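Long-range contact in L-methionine gamma-lyase (Fusobacterium nucleatum subsp. nucleatum, PDB 6LXU), which belongs to the Cys/Met metabolism family of pyridoxal-phosphate-dependent enzymes and assembles from four copies of one chain: residues A[8-21]-A[65-79]. Numbering follows the deposited sequence. Where two conformers were deposited one is given.
Sequences KSGLGTTAIHAGTL and PTTTVLENKIAALEE
Lys-73 reaches Ala-18 O by turning CG away from its own carbonyl carbon, running extended, then bending at its last torsion (chi4 -67°). The bend brings NZ to the C-terminal end of helix 11-17. There Lys-73 NZ donates to Ala-18 O at 2.7 Å, in the carbonyl plane and on a lone pair. It also donates to Ala-15 O at 3.2 Å, from above the carbonyl plane, and weakly to Ile-16 O. Lys-261 supplies a second donor to Ile-16 O.

The two helices run nearly antiparallel, at 163°. Ala-18 CB meets Ala-76 CB at 3.8 Å. Leu-77 reaches between Leu-11, Thr-14 and Ala-15 with CD2. A type II beta turn from His-17 to Thr-20 places Gly-19, which has positive phi; Gly-19 CA lies 3.4 Å from Asn-72 CB, a fit that suits glycine. Its O takes a weak but nearly straight bond (170°) from Asn-72 ND2. Beyond the turn, Leu-21 CG lies 3.8 Å from Val-69 CG2. At the other end, Lys-8 NZ forms a salt bridge to Glu-79 OE2 at 3.1 Å, from above the carboxylate plane; Lys-197 shares that oxygen.

His-17 NE2 is hydrogen-bonded to Glu-382 of a second subunit. The Lys-73 ammonium probably offsets the partial negative charge of the helix end, tying the N-terminal segment to helix 65-78.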
loop_
_atom_site.group_PDB
_atom_site.type_symbol
_atom_site.label_atom_id
_atom_site.label_comp_id
_atom_site.label_asym_id
_atom_site.label_seq_id
_atom_site.Cartn_x
_atom_site.Cartn_y
_atom_site.Cartn_z
ATOM N N LYS A 8 16.099 11.755 29.855
ATOM C CA LYS A 8 15.588 10.595 29.058
ATOM C C LYS A 8 14.146 10.835 28.612
ATOM O O LYS A 8 13.258 11.064 29.446
ATOM C CB LYS A 8 15.673 9.305 29.881
ATOM C CG LYS A 8 15.242 8.033 29.160
ATOM C CD LYS A 8 15.328 6.829 30.083
ATOM C CE LYS A 8 14.552 5.642 29.533
ATOM N NZ LYS A 8 14.563 4.489 30.475
ATOM N N SER A 9 13.918 10.758 27.305
ATOM C CA SER A 9 12.581 10.930 26.748
ATOM C C SER A 9 11.665 9.807 27.201
ATOM O O SER A 9 12.102 8.678 27.432
ATOM C CB SER A 9 12.634 10.976 25.228
ATOM O OG SER A 9 13.330 12.124 24.783
ATOM N N GLY A 10 10.387 10.122 27.332
ATOM C CA GLY A 10 9.385 9.134 27.671
ATOM C C GLY A 10 9.156 8.126 26.547
ATOM O O GLY A 10 9.610 8.305 25.414
ATOM N N LEU A 11 8.442 7.058 26.881
ATOM C CA LEU A 11 8.277 5.964 25.926
ATOM C C LEU A 11 7.448 6.387 24.704
ATOM O O LEU A 11 7.763 5.953 23.592
ATOM C CB LEU A 11 7.721 4.705 26.607
ATOM C CG LEU A 11 7.656 3.445 25.730
ATOM C CD1 LEU A 11 7.987 2.192 26.515
ATOM C CD2 LEU A 11 6.266 3.315 25.126
ATOM N N GLY A 12 6.410 7.205 24.883
ATOM C CA GLY A 12 5.640 7.694 23.732
ATOM C C GLY A 12 6.484 8.566 22.819
ATOM O O GLY A 12 6.488 8.408 21.602
ATOM N N THR A 13 7.236 9.503 23.407
ATOM C CA THR A 13 8.149 10.338 22.634
ATOM C C THR A 13 9.107 9.469 21.821
ATOM O O THR A 13 9.347 9.710 20.636
ATOM C CB THR A 13 8.931 11.262 23.564
ATOM O OG1 THR A 13 7.973 12.011 24.317
ATOM C CG2 THR A 13 9.840 12.182 22.788
ATOM N N THR A 14 9.654 8.454 22.478
ATOM C CA THR A 14 10.608 7.553 21.843
ATOM C C THR A 14 9.972 6.740 20.710
ATOM O O THR A 14 10.510 6.665 19.605
ATOM C CB THR A 14 11.241 6.625 22.902
ATOM O OG1 THR A 14 11.925 7.433 23.870
ATOM C CG2 THR A 14 12.237 5.646 22.300
ATOM N N ALA A 15 8.828 6.145 20.989
ATOM C CA ALA A 15 8.148 5.350 19.957
ATOM C C ALA A 15 7.826 6.206 18.737
ATOM O O ALA A 15 7.936 5.735 17.604
ATOM C CB ALA A 15 6.894 4.711 20.511
ATOM N N ILE A 16 7.389 7.439 18.971
ATOM C CA ILE A 16 6.997 8.326 17.890
ATOM C C ILE A 16 8.216 8.820 17.106
ATOM O O ILE A 16 8.182 8.857 15.871
ATOM C CB ILE A 16 6.153 9.494 18.437
ATOM C CG1 ILE A 16 4.798 8.958 18.924
ATOM C CG2 ILE A 16 5.967 10.569 17.375
ATOM C CD1 ILE A 16 4.029 9.908 19.811
ATOM N N HIS A 17 9.261 9.242 17.817
ATOM C CA HIS A 17 10.356 9.987 17.179
ATOM C C HIS A 17 11.672 9.252 16.997
ATOM O O HIS A 17 12.473 9.674 16.154
ATOM C CB HIS A 17 10.624 11.281 17.944
ATOM C CG HIS A 17 9.516 12.279 17.827
ATOM N ND1 HIS A 17 9.313 13.028 16.685
ATOM C CD2 HIS A 17 8.547 12.641 18.698
ATOM C CE1 HIS A 17 8.269 13.821 16.872
ATOM N NE2 HIS A 17 7.796 13.616 18.087
ATOM N N ALA A 18 11.946 8.209 17.781
ATOM C CA ALA A 18 13.286 7.596 17.738
ATOM C C ALA A 18 13.546 6.981 16.393
ATOM O O ALA A 18 12.645 6.520 15.727
ATOM C CB ALA A 18 13.443 6.538 18.810
ATOM N N GLY A 19 14.813 7.006 15.997
ATOM C CA GLY A 19 15.298 6.191 14.906
ATOM C C GLY A 19 15.032 6.748 13.534
ATOM O O GLY A 19 15.437 6.130 12.543
ATOM N N THR A 20 14.417 7.927 13.448
ATOM C CA THR A 20 14.053 8.519 12.165
ATOM C C THR A 20 15.281 8.770 11.314
ATOM O O THR A 20 16.356 9.094 11.824
ATOM C CB THR A 20 13.429 9.912 12.307
ATOM O OG1 THR A 20 14.381 10.802 12.918
ATOM C CG2 THR A 20 12.146 9.883 13.095
ATOM N N LEU A 21 15.097 8.643 10.007
ATOM C CA LEU A 21 16.106 8.997 9.026
ATOM C C LEU A 21 15.579 10.172 8.232
ATOM O O LEU A 21 14.366 10.321 8.073
ATOM C CB LEU A 21 16.369 7.829 8.084
ATOM C CG LEU A 21 17.162 6.640 8.609
ATOM C CD1 LEU A 21 17.214 5.589 7.502
ATOM C CD2 LEU A 21 18.556 7.038 9.082
ATOM N N PRO A 65 15.894 1.755 3.788
ATOM C CA PRO A 65 15.776 2.898 4.709
ATOM C C PRO A 65 14.498 2.920 5.547
ATOM O O PRO A 65 14.540 3.334 6.701
ATOM C CB PRO A 65 15.920 4.128 3.820
ATOM C CG PRO A 65 16.088 3.640 2.442
ATOM C CD PRO A 65 16.114 2.164 2.399
ATOM N N THR A 66 13.359 2.516 4.978
ATOM C CA THR A 66 12.137 2.425 5.779
ATOM C C THR A 66 12.328 1.429 6.923
ATOM O O THR A 66 12.037 1.698 8.080
ATOM C CB THR A 66 10.921 2.050 4.913
ATOM O OG1 THR A 66 10.827 2.934 3.797
ATOM C CG2 THR A 66 9.645 2.059 5.740
ATOM N N THR A 67 12.864 0.260 6.581
ATOM C CA THR A 67 13.089 -0.778 7.571
ATOM C C THR A 67 14.110 -0.349 8.629
ATOM O O THR A 67 13.958 -0.691 9.795
ATOM C CB THR A 67 13.508 -2.056 6.862
ATOM O OG1 THR A 67 12.537 -2.291 5.840
ATOM C CG2 THR A 67 13.559 -3.220 7.800
ATOM N N THR A 68 15.134 0.390 8.209
ATOM C CA THR A 68 16.121 0.891 9.173
ATOM C C THR A 68 15.486 1.729 10.280
ATOM O O THR A 68 15.862 1.610 11.447
ATOM C CB THR A 68 17.200 1.710 8.458
ATOM O OG1 THR A 68 17.923 0.816 7.612
ATOM C CG2 THR A 68 18.167 2.379 9.436
ATOM N N VAL A 69 14.528 2.569 9.921
ATOM C CA VAL A 69 13.825 3.370 10.926
ATOM C C VAL A 69 13.136 2.484 11.943
ATOM O O VAL A 69 13.246 2.710 13.143
ATOM C CB VAL A 69 12.853 4.350 10.273
ATOM C CG1 VAL A 69 11.949 5.012 11.304
ATOM C CG2 VAL A 69 13.636 5.399 9.513
ATOM N N LEU A 70 12.447 1.450 11.455
ATOM C CA LEU A 70 11.795 0.509 12.345
ATOM C C LEU A 70 12.789 -0.183 13.273
ATOM O O LEU A 70 12.552 -0.336 14.471
ATOM C CB LEU A 70 11.018 -0.519 11.521
ATOM C CG LEU A 70 10.388 -1.674 12.292
ATOM C CD1 LEU A 70 9.417 -1.171 13.342
ATOM C CD2 LEU A 70 9.688 -2.615 11.324
ATOM N N GLU A 71 13.888 -0.638 12.683
ATOM C CA GLU A 71 14.938 -1.308 13.440
ATOM C C GLU A 71 15.502 -0.416 14.541
ATOM O O GLU A 71 15.686 -0.849 15.684
ATOM C CB GLU A 71 16.038 -1.752 12.492
ATOM C CG GLU A 71 15.580 -2.912 11.611
ATOM C CD GLU A 71 16.515 -3.274 10.484
ATOM O OE1 GLU A 71 17.395 -2.470 10.115
ATOM O OE2 GLU A 71 16.338 -4.390 9.928
ATOM N N ASN A 72 15.786 0.827 14.187
ATOM C CA ASN A 72 16.294 1.793 15.171
ATOM C C ASN A 72 15.285 2.062 16.283
ATOM O O ASN A 72 15.666 2.218 17.450
ATOM C CB ASN A 72 16.645 3.118 14.487
ATOM C CG ASN A 72 17.838 3.029 13.578
ATOM O OD1 ASN A 72 18.633 2.125 13.674
ATOM N ND2 ASN A 72 17.976 4.013 12.703
ATOM N N LYS A 73 14.011 2.119 15.929
ATOM C CA LYS A 73 12.945 2.371 16.907
ATOM C C LYS A 73 12.843 1.253 17.915
ATOM O O LYS A 73 12.775 1.501 19.119
ATOM C CB LYS A 73 11.581 2.553 16.238
ATOM C CG LYS A 73 11.369 3.921 15.649
ATOM C CD LYS A 73 10.013 4.084 14.991
ATOM C CE LYS A 73 9.923 5.440 14.321
ATOM N NZ LYS A 73 9.942 6.555 15.304
ATOM N N ILE A 74 12.796 -0.002 17.455
ATOM C CA ILE A 74 12.686 -1.090 18.415
ATOM C C ILE A 74 13.955 -1.200 19.273
ATOM O O ILE A 74 13.871 -1.489 20.472
ATOM C CB ILE A 74 12.274 -2.423 17.755
ATOM C CG1 ILE A 74 11.941 -3.480 18.812
ATOM C CG2 ILE A 74 13.347 -2.957 16.822
ATOM C CD1 ILE A 74 10.782 -3.141 19.736
ATOM N N ALA A 75 15.120 -0.956 18.682
ATOM C CA ALA A 75 16.340 -0.927 19.480
ATOM C C ALA A 75 16.256 0.158 20.564
ATOM O O ALA A 75 16.653 -0.083 21.708
ATOM C CB ALA A 75 17.550 -0.710 18.607
ATOM N N ALA A 76 15.756 1.342 20.216
ATOM C CA ALA A 76 15.608 2.401 21.215
ATOM C C ALA A 76 14.643 2.009 22.323
ATOM O O ALA A 76 14.892 2.291 23.511
ATOM C CB ALA A 76 15.164 3.697 20.553
ATOM N N LEU A 77 13.536 1.358 21.964
ATOM C CA LEU A 77 12.545 0.944 22.953
ATOM C C LEU A 77 13.053 -0.122 23.910
ATOM O O LEU A 77 12.731 -0.074 25.100
ATOM C CB LEU A 77 11.264 0.465 22.266
ATOM C CG LEU A 77 10.472 1.572 21.559
ATOM C CD1 LEU A 77 9.434 0.966 20.630
ATOM C CD2 LEU A 77 9.804 2.529 22.538
ATOM N N GLU A 78 13.834 -1.069 23.405
ATOM C CA GLU A 78 14.435 -2.116 24.235
ATOM C C GLU A 78 15.743 -1.684 24.908
ATOM O O GLU A 78 16.313 -2.418 25.708
ATOM C CB GLU A 78 14.691 -3.379 23.404
ATOM C CG GLU A 78 13.435 -4.133 23.003
ATOM C CD GLU A 78 12.755 -4.907 24.124
ATOM O OE1 GLU A 78 13.241 -4.913 25.287
ATOM O OE2 GLU A 78 11.681 -5.506 23.851
ATOM N N GLU A 79 16.232 -0.501 24.533
ATOM C CA GLU A 79 17.513 0.038 25.014
ATOM C C GLU A 79 18.679 -0.886 24.672
ATOM O O GLU A 79 19.570 -1.135 25.492
ATOM C CB GLU A 79 17.438 0.400 26.501
ATOM C CG GLU A 79 16.369 1.449 26.781
ATOM C CD GLU A 79 16.284 1.849 28.237
ATOM O OE1 GLU A 79 17.337 2.020 28.884
ATOM O OE2 GLU A 79 15.155 1.995 28.730
#